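Long-range contacts in AlyGC (Glaciecola chathamensis, PDB 5GKD), which cleaves alginate, as a marine bacterial lyase of polysaccharide lyase family 6, probably by the beta-elimination usual for such enzymes: residues R541-A546 and D573-Q578; D480-I485 and K508-L513. All blocks are in the same frame, centred on the assembly; numbering follows the deposited sequence.

Contact 1: residues R541-A546 and D573-Q578; sequences RNYRLA and DYIEVQ
Leu545 and Ile575 are paired across two parallel strands, their side chains on the same face; the short axes run 4.8 Å apart and only 5° from parallel, and the backbone supplies the regular part of the contact. Leu545 N donates to Tyr574 O at 3.1 Å, and Leu545 O accepts from Glu576 N at 2.9 Å, both bonds fairly straight. Asp573 N also reaches Tyr543 O, in a bent, weak bond.

Aromatic and apolar contacts divide between the two faces. On the face of Arg544, Tyr574, Ala546 and Glu576, the phenol ring leans back over the neighbouring strand, its CG set between the backbone N and the carbonyl carbon (chi1 61°). Arg544 CB lies over one ring face, offset toward the rim, in a CH-pi contact of 4.2 Å to the centroid of the Tyr574 ring, and Arg544 CG and CD continue past CE2. Ala546 CB sits at the ring's edge. On the other face Leu545 CD2 meets Ile575 CG2 at 4.3 Å.

Polar ends meet through a water and one weak direct bond. The water, in the plane of both the guanidinium and the ring, takes a hydrogen bond from Arg544 NH1 and also bonds Tyr574 OH at 2.6 Å; Arg544 NH2 is held by Val434 O, and Phe436 makes a cation-pi contact with the same guanidinium. Asn542 ND2 gives Asp573 OD1 a weak bond of 3.3 Å, amide and carboxylate planes being 80° apart; the same ND2 also bonds Ile176 O, and Asn542 OD1 is engaged by Lys119.

In-register parallel strands from successive turns, with like positions stacked on each face, are characteristic of a parallel beta-helix, probably right-handed as in the pectate lyase-like clan.

Contact 2: residues D480-I485 and K508-L513; sequences DKTLTI and KGNLTL
Thr482 and Asn510 join side chains as well as backbones. Thr482 OG1 stands beside its own backbone N, anti to the carbonyl carbon (chi1 -64°), where Asn510 ND2 reaches it at 3.0 Å. The bond is nearly straight, 163° at the hydrogen, and the hydroxyl lies close to the amide plane. A water bonded to Thr482 OG1 also donates to Lys508 O, bridging to the turn before the second strand. The other end of the amide, Asn510 OD1, accepts from Arg544 N. A valine in place of Thr482 would probably leave Asn510 ND2 and the bridging water without their hydroxyl partner, and the amide less firmly fixed in rotation.

Two residues on, Thr484 and Thr512 adopt the same rotamer and lie side by side, pointing the same way. Their methyls, each anti to its own backbone N, meet at 3.8 Å between Thr484 CG2 and Thr512 CG2, while Thr484 OG1 rests against Thr512 CB at 3.6 Å. On the opposite face Leu513 CD2 comes up to Ile485 CB at 3.9 Å, and Ile485 CG1 touches Leu511 CD1.

Between these side-chain pairs the parallel backbones exchange bonds in alternation: Lys481 O takes Asn510 N, Leu483 uses its N on Asn510 O and its O on Thr512 N, and Ile485 N reaches Thr512 O at 2.8 Å.

Strand 482-485 has strand 462-466 on its other flank, and strand 510-513 has strand 543-548. Helix 450-457 covers Leu483 and Ile485 through Ile455, whereas Phe436, from a loop, packs against Thr482, Thr484 and Thr512.

Followed from the N terminus, the chain passes first through strands 2-5 to 383-386, the calcium site among them, and later enters a second set of parallel strands that holds both contacts. Contact 2 comes first, closing the excursion from 485 to 508; the chain then runs on to 541 and makes another circuit before contact 1 closes at 573. The two loops follow in series, neither nesting nor crossing. They lie next to each other, because strands 510-514 and 543-548 are neighbours: Ala546 O lies 2.9 Å from Leu513 N, a probable hydrogen bond. Together they join four consecutive strands, 482-487, 510-514, 543-548 and 572-578, each paired in parallel with the next.

Contact 1: residues R541-A546 and D573-Q578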
ATOM      1  N   ARG A 541     -10.718  -3.130  -8.304  1.00 23.76           N
ATOM      2  CA  ARG A 541     -12.148  -3.364  -8.362  1.00 23.77           C
ATOM      3  C   ARG A 541     -12.714  -3.113  -6.970  1.00 21.08           C
ATOM      4  O   ARG A 541     -12.009  -3.289  -5.974  1.00 22.84           O
ATOM      5  CB  ARG A 541     -12.353  -4.814  -8.811  1.00 24.08           C
ATOM      6  CG  ARG A 541     -13.675  -5.236  -9.281  1.00 28.78           C
ATOM      7  CD  ARG A 541     -13.509  -6.604  -9.863  1.00 24.29           C
ATOM      8  NE  ARG A 541     -12.830  -6.533 -11.152  1.00 30.91           N
ATOM      9  CZ  ARG A 541     -13.412  -6.827 -12.309  1.00 30.59           C
ATOM     10  NH1 ARG A 541     -14.673  -7.234 -12.330  1.00 27.45           N
ATOM     11  NH2 ARG A 541     -12.736  -6.734 -13.443  1.00 32.65           N
ATOM     12  N   ASN A 542     -13.977  -2.705  -6.898  1.00 17.43           N
ATOM     13  CA  ASN A 542     -14.642  -2.582  -5.601  1.00 21.09           C
ATOM     14  C   ASN A 542     -15.025  -3.972  -5.065  1.00 20.38           C
ATOM     15  O   ASN A 542     -14.915  -4.981  -5.757  1.00 20.79           O
ATOM     16  CB  ASN A 542     -15.893  -1.700  -5.704  1.00 17.40           C
ATOM     17  CG  ASN A 542     -15.596  -0.303  -6.244  1.00 19.93           C
ATOM     18  OD1 ASN A 542     -14.472   0.180  -6.167  1.00 22.65           O
ATOM     19  ND2 ASN A 542     -16.614   0.351  -6.779  1.00 18.63           N
ATOM     20  N   TYR A 543     -15.504  -4.024  -3.822  1.00 19.40           N
ATOM     21  CA  TYR A 543     -15.942  -5.289  -3.240  1.00 19.59           C
ATOM     22  C   TYR A 543     -17.170  -5.052  -2.369  1.00 20.89           C
ATOM     23  O   TYR A 543     -17.470  -3.927  -1.981  1.00 22.13           O
ATOM     24  CB  TYR A 543     -14.819  -5.975  -2.420  1.00 17.37           C
ATOM     25  CG  TYR A 543     -14.452  -5.215  -1.177  1.00 17.47           C
ATOM     26  CD1 TYR A 543     -13.588  -4.126  -1.232  1.00 16.65           C
ATOM     27  CD2 TYR A 543     -14.994  -5.556   0.041  1.00 18.24           C
ATOM     28  CE1 TYR A 543     -13.271  -3.415  -0.101  1.00 17.18           C
ATOM     29  CE2 TYR A 543     -14.668  -4.853   1.187  1.00 22.09           C
ATOM     30  CZ  TYR A 543     -13.816  -3.782   1.109  1.00 18.87           C
ATOM     31  OH  TYR A 543     -13.521  -3.082   2.250  1.00 19.84           O
ATOM     32  N   ARG A 544     -17.866  -6.145  -2.055  1.00 22.48           N
ATOM     33  CA  ARG A 544     -19.028  -6.159  -1.180  1.00 20.95           C
ATOM     34  C   ARG A 544     -18.781  -7.110  -0.011  1.00 23.10           C
ATOM     35  O   ARG A 544     -18.236  -8.201  -0.193  1.00 24.18           O
ATOM     36  CB  ARG A 544     -20.292  -6.598  -1.946  1.00 21.78           C
ATOM     37  CG  ARG A 544     -20.760  -5.635  -3.020  1.00 25.48           C
ATOM     38  CD  ARG A 544     -21.738  -6.278  -3.987  1.00 24.43           C
ATOM     39  NE  ARG A 544     -21.065  -7.107  -4.982  1.00 29.23           N
ATOM     40  CZ  ARG A 544     -21.605  -8.186  -5.539  1.00 27.66           C
ATOM     41  NH1 ARG A 544     -22.827  -8.567  -5.192  1.00 26.84           N
ATOM     42  NH2 ARG A 544     -20.921  -8.892  -6.422  1.00 23.79           N
ATOM     43  N   LEU A 545     -19.205  -6.707   1.186  1.00 24.24           N
ATOM     44  CA  LEU A 545     -19.072  -7.534   2.380  1.00 25.23           C
ATOM     45  C   LEU A 545     -20.377  -7.482   3.170  1.00 24.92           C
ATOM     46  O   LEU A 545     -20.809  -6.401   3.578  1.00 23.91           O
ATOM     47  CB  LEU A 545     -17.886  -7.063   3.237  1.00 24.16           C
ATOM     48  CG  LEU A 545     -17.697  -7.716   4.610  1.00 19.45           C
ATOM     49  CD1 LEU A 545     -17.545  -9.212   4.477  1.00 22.68           C
ATOM     50  CD2 LEU A 545     -16.506  -7.113   5.335  1.00 21.31           C
ATOM     51  N   ALA A 546     -21.002  -8.643   3.375  1.00 26.17           N
ATOM     52  CA  ALA A 546     -22.228  -8.782   4.160  1.00 25.04           C
ATOM     53  C   ALA A 546     -21.995  -9.782   5.283  1.00 27.16           C
ATOM     54  O   ALA A 546     -21.428 -10.854   5.056  1.00 27.66           O
ATOM     55  CB  ALA A 546     -23.406  -9.243   3.293  1.00 26.74           C
ATOM     56  N   ASP A 573     -18.241  -1.215  -2.085  1.00 22.56           N
ATOM     57  CA  ASP A 573     -19.572  -0.752  -2.482  1.00 19.10           C
ATOM     58  C   ASP A 573     -20.545  -0.780  -1.301  1.00 23.54           C
ATOM     59  O   ASP A 573     -21.410   0.090  -1.181  1.00 19.39           O
ATOM     60  CB  ASP A 573     -20.108  -1.595  -3.641  1.00 19.32           C
ATOM     61  CG  ASP A 573     -19.551  -1.149  -5.014  1.00 24.82           C
ATOM     62  OD1 ASP A 573     -19.558   0.049  -5.309  1.00 28.83           O
ATOM     63  OD2 ASP A 573     -19.138  -1.997  -5.819  1.00 31.02           O
ATOM     64  N   TYR A 574     -20.420  -1.773  -0.418  1.00 22.75           N
ATOM     65  CA  TYR A 574     -21.076  -1.688   0.880  1.00 21.45           C
ATOM     66  C   TYR A 574     -20.450  -2.685   1.833  1.00 22.04           C
ATOM     67  O   TYR A 574     -19.924  -3.723   1.423  1.00 23.21           O
ATOM     68  CB  TYR A 574     -22.596  -1.932   0.815  1.00 21.88           C
ATOM     69  CG  TYR A 574     -23.029  -3.291   0.307  1.00 24.27           C
ATOM     70  CD1 TYR A 574     -23.060  -4.408   1.146  1.00 22.94           C
ATOM     71  CD2 TYR A 574     -23.435  -3.452  -1.006  1.00 21.84           C
ATOM     72  CE1 TYR A 574     -23.471  -5.653   0.659  1.00 21.62           C
ATOM     73  CE2 TYR A 574     -23.839  -4.676  -1.492  1.00 23.47           C
ATOM     74  CZ  TYR A 574     -23.856  -5.767  -0.667  1.00 23.73           C
ATOM     75  OH  TYR A 574     -24.280  -6.959  -1.195  1.00 24.87           O
ATOM     76  N   ILE A 575     -20.526  -2.345   3.111  1.00 23.50           N
ATOM     77  CA  ILE A 575     -20.282  -3.258   4.215  1.00 23.55           C
ATOM     78  C   ILE A 575     -21.557  -3.267   5.044  1.00 25.20           C
ATOM     79  O   ILE A 575     -22.005  -2.210   5.503  1.00 26.09           O
ATOM     80  CB  ILE A 575     -19.073  -2.825   5.057  1.00 22.78           C
ATOM     81  CG1 ILE A 575     -17.808  -2.863   4.202  1.00 22.36           C
ATOM     82  CG2 ILE A 575     -18.900  -3.715   6.265  1.00 21.01           C
ATOM     83  CD1 ILE A 575     -16.658  -2.109   4.812  1.00 19.20           C
ATOM     84  N   GLU A 576     -22.162  -4.440   5.204  1.00 26.26           N
ATOM     85  CA  GLU A 576     -23.425  -4.561   5.923  1.00 28.99           C
ATOM     86  C   GLU A 576     -23.325  -5.615   7.018  1.00 26.96           C
ATOM     87  O   GLU A 576     -22.987  -6.768   6.743  1.00 27.13           O
ATOM     88  CB  GLU A 576     -24.564  -4.913   4.974  1.00 29.47           C
ATOM     89  CG  GLU A 576     -25.867  -4.312   5.442  1.00 35.88           C
ATOM     90  CD  GLU A 576     -27.066  -5.112   5.038  1.00 41.33           C
ATOM     91  OE1 GLU A 576     -28.187  -4.572   5.167  1.00 47.98           O
ATOM     92  OE2 GLU A 576     -26.882  -6.269   4.597  1.00 40.64           O
ATOM     93  N   VAL A 577     -23.639  -5.216   8.246  1.00 26.88           N
ATOM     94  CA  VAL A 577     -23.618  -6.088   9.415  1.00 24.59           C
ATOM     95  C   VAL A 577     -25.019  -6.106  10.017  1.00 29.84           C
ATOM     96  O   VAL A 577     -25.548  -5.052  10.400  1.00 28.83           O
ATOM     97  CB  VAL A 577     -22.589  -5.623  10.453  1.00 23.99           C
ATOM     98  CG1 VAL A 577     -22.601  -6.536  11.652  1.00 25.96           C
ATOM     99  CG2 VAL A 577     -21.187  -5.559   9.830  1.00 26.39           C
ATOM    100  N   GLN A 578     -25.617  -7.298  10.100  1.00 29.78           N
ATOM    101  CA  GLN A 578     -26.959  -7.484  10.652  1.00 29.19           C
ATOM    102  C   GLN A 578     -26.935  -8.599  11.689  1.00 27.25           C
ATOM    103  O   GLN A 578     -26.359  -9.665  11.440  1.00 28.68           O
ATOM    104  CB  GLN A 578     -27.985  -7.838   9.567  1.00 28.37           C
ATOM    105  CG  GLN A 578     -28.188  -6.804   8.487  1.00 33.27           C
ATOM    106  CD  GLN A 578     -28.875  -5.555   8.994  1.00 36.00           C
ATOM    107  OE1 GLN A 578     -29.487  -5.559  10.060  1.00 37.43           O
ATOM    108  NE2 GLN A 578     -28.776  -4.476   8.233  1.00 32.10           N
TER
HETATM  109  O   HOH W   1     -25.044  -7.341  -3.612  1.00 26.70           O

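Contact 2: residues D480-I485 and K508-L513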
ATOM      1  N   ASP A 480     -11.412 -14.658  -4.450  1.00 27.64           N
ATOM      2  CA  ASP A 480     -11.323 -13.940  -5.712  1.00 26.67           C
ATOM      3  C   ASP A 480     -12.569 -14.192  -6.545  1.00 25.99           C
ATOM      4  O   ASP A 480     -12.539 -14.079  -7.765  1.00 26.34           O
ATOM      5  CB  ASP A 480     -10.047 -14.300  -6.489  1.00 28.53           C
ATOM      6  CG  ASP A 480      -9.975 -15.774  -6.892  1.00 32.57           C
ATOM      7  OD1 ASP A 480     -10.930 -16.531  -6.644  1.00 36.38           O
ATOM      8  OD2 ASP A 480      -8.955 -16.183  -7.476  1.00 37.48           O
ATOM      9  N   LYS A 481     -13.678 -14.517  -5.883  1.00 25.10           N
ATOM     10  CA  LYS A 481     -14.956 -14.700  -6.549  1.00 23.72           C
ATOM     11  C   LYS A 481     -16.056 -14.245  -5.598  1.00 24.82           C
ATOM     12  O   LYS A 481     -15.793 -13.857  -4.458  1.00 24.82           O
ATOM     13  CB  LYS A 481     -15.133 -16.157  -6.976  1.00 25.06           C
ATOM     14  CG  LYS A 481     -15.386 -17.099  -5.811  1.00 30.54           C
ATOM     15  CD  LYS A 481     -15.019 -18.541  -6.135  1.00 30.52           C
ATOM     16  CE  LYS A 481     -13.527 -18.722  -6.136  1.00 36.20           C
ATOM     17  NZ  LYS A 481     -13.126 -20.153  -6.248  1.00 37.03           N
ATOM     18  N   THR A 482     -17.298 -14.303  -6.060  1.00 24.12           N
ATOM     19  CA  THR A 482     -18.432 -13.975  -5.203  1.00 22.54           C
ATOM     20  C   THR A 482     -18.882 -15.246  -4.487  1.00 27.10           C
ATOM     21  O   THR A 482     -19.136 -16.272  -5.127  1.00 25.30           O
ATOM     22  CB  THR A 482     -19.573 -13.360  -6.019  1.00 22.88           C
ATOM     23  OG1 THR A 482     -19.142 -12.104  -6.586  1.00 24.82           O
ATOM     24  CG2 THR A 482     -20.794 -13.126  -5.148  1.00 20.85           C
ATOM     25  N   LEU A 483     -18.959 -15.185  -3.162  1.00 25.73           N
ATOM     26  CA  LEU A 483     -19.165 -16.404  -2.389  1.00 26.21           C
ATOM     27  C   LEU A 483     -19.954 -16.104  -1.126  1.00 26.05           C
ATOM     28  O   LEU A 483     -19.777 -15.049  -0.515  1.00 27.39           O
ATOM     29  CB  LEU A 483     -17.821 -17.039  -2.018  1.00 26.21           C
ATOM     30  CG  LEU A 483     -17.775 -18.555  -1.876  1.00 32.23           C
ATOM     31  CD1 LEU A 483     -17.816 -19.226  -3.247  1.00 29.52           C
ATOM     32  CD2 LEU A 483     -16.535 -18.973  -1.098  1.00 35.68           C
ATOM     33  N   THR A 484     -20.818 -17.040  -0.740  1.00 30.23           N
ATOM     34  CA  THR A 484     -21.513 -17.011   0.543  1.00 27.86           C
ATOM     35  C   THR A 484     -21.059 -18.204   1.372  1.00 28.94           C
ATOM     36  O   THR A 484     -21.074 -19.340   0.891  1.00 34.73           O
ATOM     37  CB  THR A 484     -23.034 -17.045   0.365  1.00 28.28           C
ATOM     38  OG1 THR A 484     -23.467 -15.873  -0.336  1.00 31.12           O
ATOM     39  CG2 THR A 484     -23.725 -17.081   1.708  1.00 29.93           C
ATOM     40  N   ILE A 485     -20.644 -17.947   2.606  1.00 26.19           N
ATOM     41  CA  ILE A 485     -20.308 -18.995   3.560  1.00 27.79           C
ATOM     42  C   ILE A 485     -21.420 -19.034   4.606  1.00 30.61           C
ATOM     43  O   ILE A 485     -21.575 -18.097   5.401  1.00 29.97           O
ATOM     44  CB  ILE A 485     -18.930 -18.763   4.188  1.00 28.68           C
ATOM     45  CG1 ILE A 485     -17.869 -18.707   3.080  1.00 24.42           C
ATOM     46  CG2 ILE A 485     -18.619 -19.855   5.186  1.00 27.17           C
ATOM     47  CD1 ILE A 485     -16.468 -18.604   3.567  1.00 22.42           C
ATOM     48  N   LYS A 508     -12.291  -9.220  -7.483  1.00 23.98           N
ATOM     49  CA  LYS A 508     -13.439 -10.030  -7.873  1.00 23.62           C
ATOM     50  C   LYS A 508     -14.030 -10.763  -6.674  1.00 24.66           C
ATOM     51  O   LYS A 508     -15.086 -11.380  -6.802  1.00 25.68           O
ATOM     52  CB  LYS A 508     -13.112 -11.034  -8.998  1.00 24.93           C
ATOM     53  CG  LYS A 508     -12.451 -10.351 -10.215  1.00 31.69           C
ATOM     54  CD  LYS A 508     -11.883 -11.321 -11.225  1.00 33.28           C
ATOM     55  CE  LYS A 508     -12.978 -12.139 -11.832  1.00 40.71           C
ATOM     56  NZ  LYS A 508     -14.073 -11.240 -12.263  1.00 37.48           N
ATOM     57  N   GLY A 509     -13.404 -10.691  -5.506  1.00 21.89           N
ATOM     58  CA  GLY A 509     -13.986 -11.281  -4.320  1.00 20.73           C
ATOM     59  C   GLY A 509     -15.089 -10.409  -3.742  1.00 23.48           C
ATOM     60  O   GLY A 509     -14.983  -9.184  -3.683  1.00 23.12           O
ATOM     61  N   ASN A 510     -16.173 -11.061  -3.338  1.00 22.45           N
ATOM     62  CA  ASN A 510     -17.252 -10.450  -2.581  1.00 21.52           C
ATOM     63  C   ASN A 510     -17.746 -11.531  -1.628  1.00 24.76           C
ATOM     64  O   ASN A 510     -17.840 -12.694  -2.016  1.00 24.67           O
ATOM     65  CB  ASN A 510     -18.394  -9.931  -3.487  1.00 19.67           C
ATOM     66  CG  ASN A 510     -17.907  -8.968  -4.590  1.00 23.51           C
ATOM     67  OD1 ASN A 510     -17.615  -7.814  -4.325  1.00 25.68           O
ATOM     68  ND2 ASN A 510     -17.854  -9.447  -5.833  1.00 25.44           N
ATOM     69  N   LEU A 511     -18.036 -11.162  -0.382  1.00 24.40           N
ATOM     70  CA  LEU A 511     -18.204 -12.151   0.673  1.00 23.59           C
ATOM     71  C   LEU A 511     -19.475 -11.905   1.473  1.00 23.24           C
ATOM     72  O   LEU A 511     -19.717 -10.784   1.922  1.00 23.80           O
ATOM     73  CB  LEU A 511     -16.993 -12.139   1.621  1.00 22.43           C
ATOM     74  CG  LEU A 511     -17.085 -13.062   2.845  1.00 28.31           C
ATOM     75  CD1 LEU A 511     -17.197 -14.526   2.416  1.00 25.10           C
ATOM     76  CD2 LEU A 511     -15.906 -12.869   3.811  1.00 22.55           C
ATOM     77  N   THR A 512     -20.270 -12.955   1.658  1.00 25.14           N
ATOM     78  CA  THR A 512     -21.332 -12.977   2.653  1.00 23.27           C
ATOM     79  C   THR A 512     -21.023 -14.059   3.674  1.00 26.23           C
ATOM     80  O   THR A 512     -20.725 -15.198   3.303  1.00 29.98           O
ATOM     81  CB  THR A 512     -22.698 -13.228   2.022  1.00 27.83           C
ATOM     82  OG1 THR A 512     -23.097 -12.083   1.259  1.00 25.62           O
ATOM     83  CG2 THR A 512     -23.747 -13.512   3.100  1.00 28.78           C
ATOM     84  N   LEU A 513     -21.043 -13.688   4.948  1.00 27.57           N
ATOM     85  CA  LEU A 513     -20.990 -14.623   6.060  1.00 26.02           C
ATOM     86  C   LEU A 513     -22.363 -14.646   6.715  1.00 30.25           C
ATOM     87  O   LEU A 513     -22.916 -13.590   7.038  1.00 29.52           O
ATOM     88  CB  LEU A 513     -19.929 -14.228   7.091  1.00 26.05           C
ATOM     89  CG  LEU A 513     -18.470 -14.158   6.654  1.00 24.74           C
ATOM     90  CD1 LEU A 513     -17.603 -13.681   7.789  1.00 24.35           C
ATOM     91  CD2 LEU A 513     -17.993 -15.493   6.175  1.00 26.74           C
TER
HETATM   92  O   HOH W   2     -17.262 -11.539  -8.462  1.00 23.51           O